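Local coordinates for cystatin-F (Homo sapiens, PDB 2CH9), which inhibits papain and cathepsin L, though with lower affinity than other cystatins, and forms a disulfide-linked homodimer, at residues V64-I75 and Q101-V112. Residues are numbered along the deposited sequence; the frame is centred on the assembly and turned at random.
Sequences VKGLKYMLEVEI and QTLSCYSEVWVV
The phenol end of Tyr106 overlaps Met70, the two side chains running alongside each other in the same direction, with Tyr106 OH 3.3 Å from Met70 CB. Tyr106 OH donates to Glu108 OE2 at 2.7 Å, in the plane of its ring, and the oxygen accepts through its anti lone pair. Lys68 NZ comes from above the carboxylate plane and forms a 3.1 Å salt bridge with Glu108 OE1, while a water donates to OE2. Were Glu108 replaced by an alanine, the Lys68 ammonium would probably lose its countercharge here and the Tyr106 hydroxyl its acceptor.

Beneath this polar cluster runs a regular antiparallel pairing of strands 67-75 and 102-112, their axes approaching to 4.5 Å, in which Leu67, Tyr69, Leu71, Val73 and Ile75 each exchange two backbone bonds with their partners. Trp110, paired with Lys68 across the strands and with CG anti to its backbone N (chi1 -175°), carries its indole back to the turn, where NE1 donates to Val64 O at 2.9 Å, nearly along the C=O axis. This bond holds the carbonyl of Val64, one residue of the secondary contact area, in the hairpin loop that cystatins use against papain-like proteases.

The two strands are the central strand of the five-stranded sheet and its neighbour, both interior: strand 49-63 flanks strand 67-78, strand 117-126 flanks 102-112, and Tyr69, Val109 and Ile75 pack on helix 28-44.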
loop_
_atom_site.group_PDB
_atom_site.type_symbol
_atom_site.label_atom_id
_atom_site.label_comp_id
_atom_site.label_asym_id
_atom_site.label_seq_id
_atom_site.Cartn_x
_atom_site.Cartn_y
_atom_site.Cartn_z
ATOM N N VAL A 64 -10.024 4.521 -1.235
ATOM C CA VAL A 64 -9.559 5.429 -0.190
ATOM C C VAL A 64 -9.788 6.870 -0.644
ATOM O O VAL A 64 -8.958 7.468 -1.328
ATOM C CB VAL A 64 -8.107 5.070 0.328
ATOM C CG1 VAL A 64 -7.197 4.596 -0.805
ATOM C CG2 VAL A 64 -7.486 6.179 1.158
ATOM N N LYS A 65 -10.970 7.386 -0.301
ATOM C CA LYS A 65 -11.431 8.699 -0.758
ATOM C C LYS A 65 -11.070 8.901 -2.235
ATOM O O LYS A 65 -10.568 9.962 -2.633
ATOM C CB LYS A 65 -10.811 9.818 0.090
ATOM C CG LYS A 65 -10.839 9.612 1.609
ATOM C CD LYS A 65 -12.152 10.079 2.228
ATOM C CE LYS A 65 -11.942 10.670 3.638
ATOM N NZ LYS A 65 -11.575 9.663 4.692
ATOM N N GLY A 66 -11.345 7.882 -3.044
ATOM C CA GLY A 66 -10.834 7.793 -4.406
ATOM C C GLY A 66 -10.366 6.368 -4.622
ATOM O O GLY A 66 -10.664 5.482 -3.821
ATOM N N LEU A 67 -9.615 6.154 -5.695
ATOM C CA LEU A 67 -9.141 4.826 -6.065
ATOM C C LEU A 67 -7.625 4.724 -6.000
ATOM O O LEU A 67 -6.915 5.462 -6.687
ATOM C CB LEU A 67 -9.623 4.462 -7.478
ATOM C CG LEU A 67 -11.149 4.285 -7.691
ATOM C CD1 LEU A 67 -11.468 3.732 -9.062
ATOM C CD2 LEU A 67 -11.785 3.396 -6.637
ATOM N N LYS A 68 -7.129 3.819 -5.168
ATOM C CA LYS A 68 -5.689 3.554 -5.113
ATOM C C LYS A 68 -5.401 2.241 -5.830
ATOM O O LYS A 68 -5.917 1.173 -5.443
ATOM C CB LYS A 68 -5.195 3.474 -3.665
ATOM C CG LYS A 68 -3.675 3.389 -3.533
ATOM C CD LYS A 68 -3.255 2.816 -2.215
ATOM C CE LYS A 68 -2.108 3.627 -1.655
ATOM N NZ LYS A 68 -1.317 2.920 -0.614
ATOM N N TYR A 69 -4.602 2.316 -6.891
ATOM C CA TYR A 69 -4.210 1.123 -7.641
ATOM C C TYR A 69 -2.888 0.613 -7.146
ATOM O O TYR A 69 -1.973 1.389 -6.878
ATOM C CB TYR A 69 -4.137 1.417 -9.131
ATOM C CG TYR A 69 -5.476 1.779 -9.707
ATOM C CD1 TYR A 69 -6.377 0.788 -10.112
ATOM C CD2 TYR A 69 -5.873 3.109 -9.804
ATOM C CE1 TYR A 69 -7.618 1.129 -10.625
ATOM C CE2 TYR A 69 -7.116 3.449 -10.313
ATOM C CZ TYR A 69 -7.974 2.464 -10.721
ATOM O OH TYR A 69 -9.191 2.828 -11.235
ATOM N N MET A 70 -2.796 -0.693 -6.946
ATOM C CA MET A 70 -1.510 -1.314 -6.655
ATOM C C MET A 70 -1.224 -2.190 -7.863
ATOM O O MET A 70 -1.976 -3.133 -8.123
ATOM C CB MET A 70 -1.583 -2.147 -5.368
ATOM C CG MET A 70 -2.032 -1.331 -4.180
ATOM S SD MET A 70 -2.356 -2.330 -2.733
ATOM C CE MET A 70 -2.457 -1.037 -1.486
ATOM N N LEU A 71 -0.156 -1.877 -8.597
ATOM C CA LEU A 71 0.065 -2.470 -9.913
ATOM C C LEU A 71 1.421 -3.129 -10.036
ATOM O O LEU A 71 2.417 -2.633 -9.517
ATOM C CB LEU A 71 -0.059 -1.426 -11.024
ATOM C CG LEU A 71 -1.300 -0.548 -11.130
ATOM C CD1 LEU A 71 -1.138 0.349 -12.333
ATOM C CD2 LEU A 71 -2.594 -1.380 -11.263
ATOM N N GLU A 72 1.426 -4.267 -10.726
ATOM C CA GLU A 72 2.634 -4.904 -11.204
ATOM C C GLU A 72 2.613 -4.697 -12.720
ATOM O O GLU A 72 1.794 -5.275 -13.428
ATOM C CB GLU A 72 2.628 -6.394 -10.849
ATOM C CG GLU A 72 3.907 -7.123 -11.158
ATOM C CD GLU A 72 3.810 -8.605 -10.821
ATOM O OE1 GLU A 72 3.117 -9.361 -11.557
ATOM O OE2 GLU A 72 4.428 -9.031 -9.819
ATOM N N VAL A 73 3.521 -3.862 -13.201
ATOM C CA VAL A 73 3.479 -3.368 -14.574
ATOM C C VAL A 73 4.885 -3.453 -15.190
ATOM O O VAL A 73 5.872 -3.118 -14.536
ATOM C CB VAL A 73 2.901 -1.913 -14.625
ATOM C CG1 VAL A 73 3.489 -1.042 -13.521
ATOM C CG2 VAL A 73 3.090 -1.273 -16.000
ATOM N N GLU A 74 4.984 -3.971 -16.408
ATOM C CA GLU A 74 6.238 -3.941 -17.136
ATOM C C GLU A 74 6.280 -2.691 -18.013
ATOM O O GLU A 74 5.271 -2.307 -18.603
ATOM C CB GLU A 74 6.425 -5.208 -17.970
ATOM C CG GLU A 74 6.813 -6.434 -17.139
ATOM C CD GLU A 74 6.687 -7.736 -17.906
ATOM O OE1 GLU A 74 6.796 -7.725 -19.157
ATOM O OE2 GLU A 74 6.483 -8.787 -17.260
ATOM N N ILE A 75 7.441 -2.046 -18.069
ATOM C CA ILE A 75 7.631 -0.882 -18.931
ATOM C C ILE A 75 8.791 -1.127 -19.887
ATOM O O ILE A 75 9.724 -1.855 -19.553
ATOM C CB ILE A 75 7.848 0.411 -18.122
ATOM C CG1 ILE A 75 9.148 0.347 -17.306
ATOM C CG2 ILE A 75 6.639 0.674 -17.205
ATOM C CD1 ILE A 75 9.549 1.686 -16.715
ATOM N N GLN A 101 15.046 -2.208 -23.854
ATOM C CA GLN A 101 15.179 -2.297 -22.400
ATOM C C GLN A 101 13.812 -2.395 -21.735
ATOM O O GLN A 101 12.922 -1.580 -22.004
ATOM C CB GLN A 101 15.970 -1.114 -21.833
ATOM C CG GLN A 101 16.027 -1.108 -20.312
ATOM C CD GLN A 101 17.207 -0.342 -19.753
ATOM O OE1 GLN A 101 17.038 0.569 -18.936
ATOM N NE2 GLN A 101 18.413 -0.709 -20.182
ATOM N N THR A 102 13.659 -3.398 -20.875
ATOM C CA THR A 102 12.429 -3.590 -20.129
ATOM C C THR A 102 12.708 -3.577 -18.633
ATOM O O THR A 102 13.739 -4.079 -18.178
ATOM C CB THR A 102 11.718 -4.901 -20.534
ATOM O OG1 THR A 102 11.519 -4.915 -21.949
ATOM C CG2 THR A 102 10.354 -5.028 -19.864
ATOM N N LEU A 103 11.789 -2.983 -17.878
ATOM C CA LEU A 103 11.839 -3.018 -16.423
ATOM C C LEU A 103 10.558 -3.590 -15.858
ATOM O O LEU A 103 9.480 -3.391 -16.425
ATOM C CB LEU A 103 12.049 -1.619 -15.840
ATOM C CG LEU A 103 13.427 -0.974 -16.014
ATOM C CD1 LEU A 103 13.451 -0.122 -17.281
ATOM C CD2 LEU A 103 13.774 -0.131 -14.804
ATOM N N SER A 104 10.692 -4.298 -14.739
ATOM C CA SER A 104 9.560 -4.728 -13.933
ATOM C C SER A 104 9.375 -3.746 -12.793
ATOM O O SER A 104 10.292 -3.536 -11.987
ATOM C CB SER A 104 9.791 -6.126 -13.344
ATOM O OG SER A 104 9.938 -7.107 -14.356
ATOM N N CYS A 105 8.185 -3.160 -12.725
ATOM C CA CYS A 105 7.867 -2.171 -11.707
ATOM C C CYS A 105 6.720 -2.601 -10.799
ATOM O O CYS A 105 5.858 -3.387 -11.186
ATOM C CB CYS A 105 7.497 -0.832 -12.357
ATOM S SG CYS A 105 8.750 -0.134 -13.431
ATOM N N TYR A 106 6.732 -2.079 -9.582
ATOM C CA TYR A 106 5.560 -2.048 -8.744
ATOM C C TYR A 106 5.199 -0.578 -8.553
ATOM O O TYR A 106 6.064 0.255 -8.275
ATOM C CB TYR A 106 5.823 -2.715 -7.386
ATOM C CG TYR A 106 4.658 -2.519 -6.439
ATOM C CD1 TYR A 106 3.504 -3.308 -6.549
ATOM C CD2 TYR A 106 4.681 -1.509 -5.460
ATOM C CE1 TYR A 106 2.421 -3.116 -5.714
ATOM C CE2 TYR A 106 3.591 -1.315 -4.612
ATOM C CZ TYR A 106 2.469 -2.129 -4.743
ATOM O OH TYR A 106 1.391 -1.951 -3.912
ATOM N N SER A 107 3.924 -0.254 -8.712
ATOM C CA SER A 107 3.482 1.088 -8.438
ATOM C C SER A 107 2.191 1.160 -7.626
ATOM O O SER A 107 1.366 0.228 -7.631
ATOM C CB SER A 107 3.315 1.878 -9.738
ATOM O OG SER A 107 2.180 1.425 -10.441
ATOM N N GLU A 108 2.039 2.280 -6.923
ATOM C CA GLU A 108 0.763 2.664 -6.332
ATOM C C GLU A 108 0.398 4.001 -6.934
ATOM O O GLU A 108 1.243 4.901 -7.028
ATOM C CB GLU A 108 0.859 2.720 -4.811
ATOM C CG GLU A 108 0.989 1.327 -4.216
ATOM C CD GLU A 108 1.281 1.280 -2.735
ATOM O OE1 GLU A 108 1.388 2.339 -2.055
ATOM O OE2 GLU A 108 1.414 0.142 -2.238
ATOM N N VAL A 109 -0.851 4.108 -7.374
ATOM C CA VAL A 109 -1.348 5.265 -8.092
ATOM C C VAL A 109 -2.685 5.615 -7.463
ATOM O O VAL A 109 -3.598 4.766 -7.403
ATOM C CB VAL A 109 -1.603 4.923 -9.583
ATOM C CG1 VAL A 109 -2.196 6.108 -10.314
ATOM C CG2 VAL A 109 -0.322 4.435 -10.268
ATOM N N TRP A 110 -2.806 6.848 -6.985
ATOM C CA TRP A 110 -4.031 7.309 -6.342
ATOM C C TRP A 110 -4.763 8.243 -7.292
ATOM O O TRP A 110 -4.199 9.255 -7.729
ATOM C CB TRP A 110 -3.706 8.027 -5.025
ATOM C CG TRP A 110 -4.926 8.446 -4.223
ATOM C CD1 TRP A 110 -6.001 7.662 -3.862
ATOM C CD2 TRP A 110 -5.176 9.742 -3.666
ATOM N NE1 TRP A 110 -6.897 8.397 -3.127
ATOM C CE2 TRP A 110 -6.419 9.674 -2.988
ATOM C CE3 TRP A 110 -4.466 10.946 -3.660
ATOM C CZ2 TRP A 110 -6.972 10.777 -2.323
ATOM C CZ3 TRP A 110 -5.014 12.035 -3.005
ATOM C CH2 TRP A 110 -6.258 11.941 -2.341
ATOM N N VAL A 111 -5.999 7.897 -7.637
ATOM C CA VAL A 111 -6.756 8.681 -8.615
ATOM C C VAL A 111 -8.067 9.138 -7.997
ATOM O O VAL A 111 -8.817 8.323 -7.445
ATOM C CB VAL A 111 -7.017 7.886 -9.918
ATOM C CG1 VAL A 111 -7.683 8.763 -10.981
ATOM C CG2 VAL A 111 -5.712 7.297 -10.447
ATOM N N VAL A 112 -8.316 10.444 -8.050
ATOM C CA VAL A 112 -9.593 10.996 -7.611
ATOM C C VAL A 112 -10.273 11.709 -8.797
ATOM O O VAL A 112 -10.112 12.922 -8.972
ATOM C CB VAL A 112 -9.450 11.927 -6.382
ATOM C CG1 VAL A 112 -10.811 12.199 -5.776
ATOM C CG2 VAL A 112 -8.549 11.293 -5.327
HETATM O O HOH W 1 0.296 0.515 0.183
#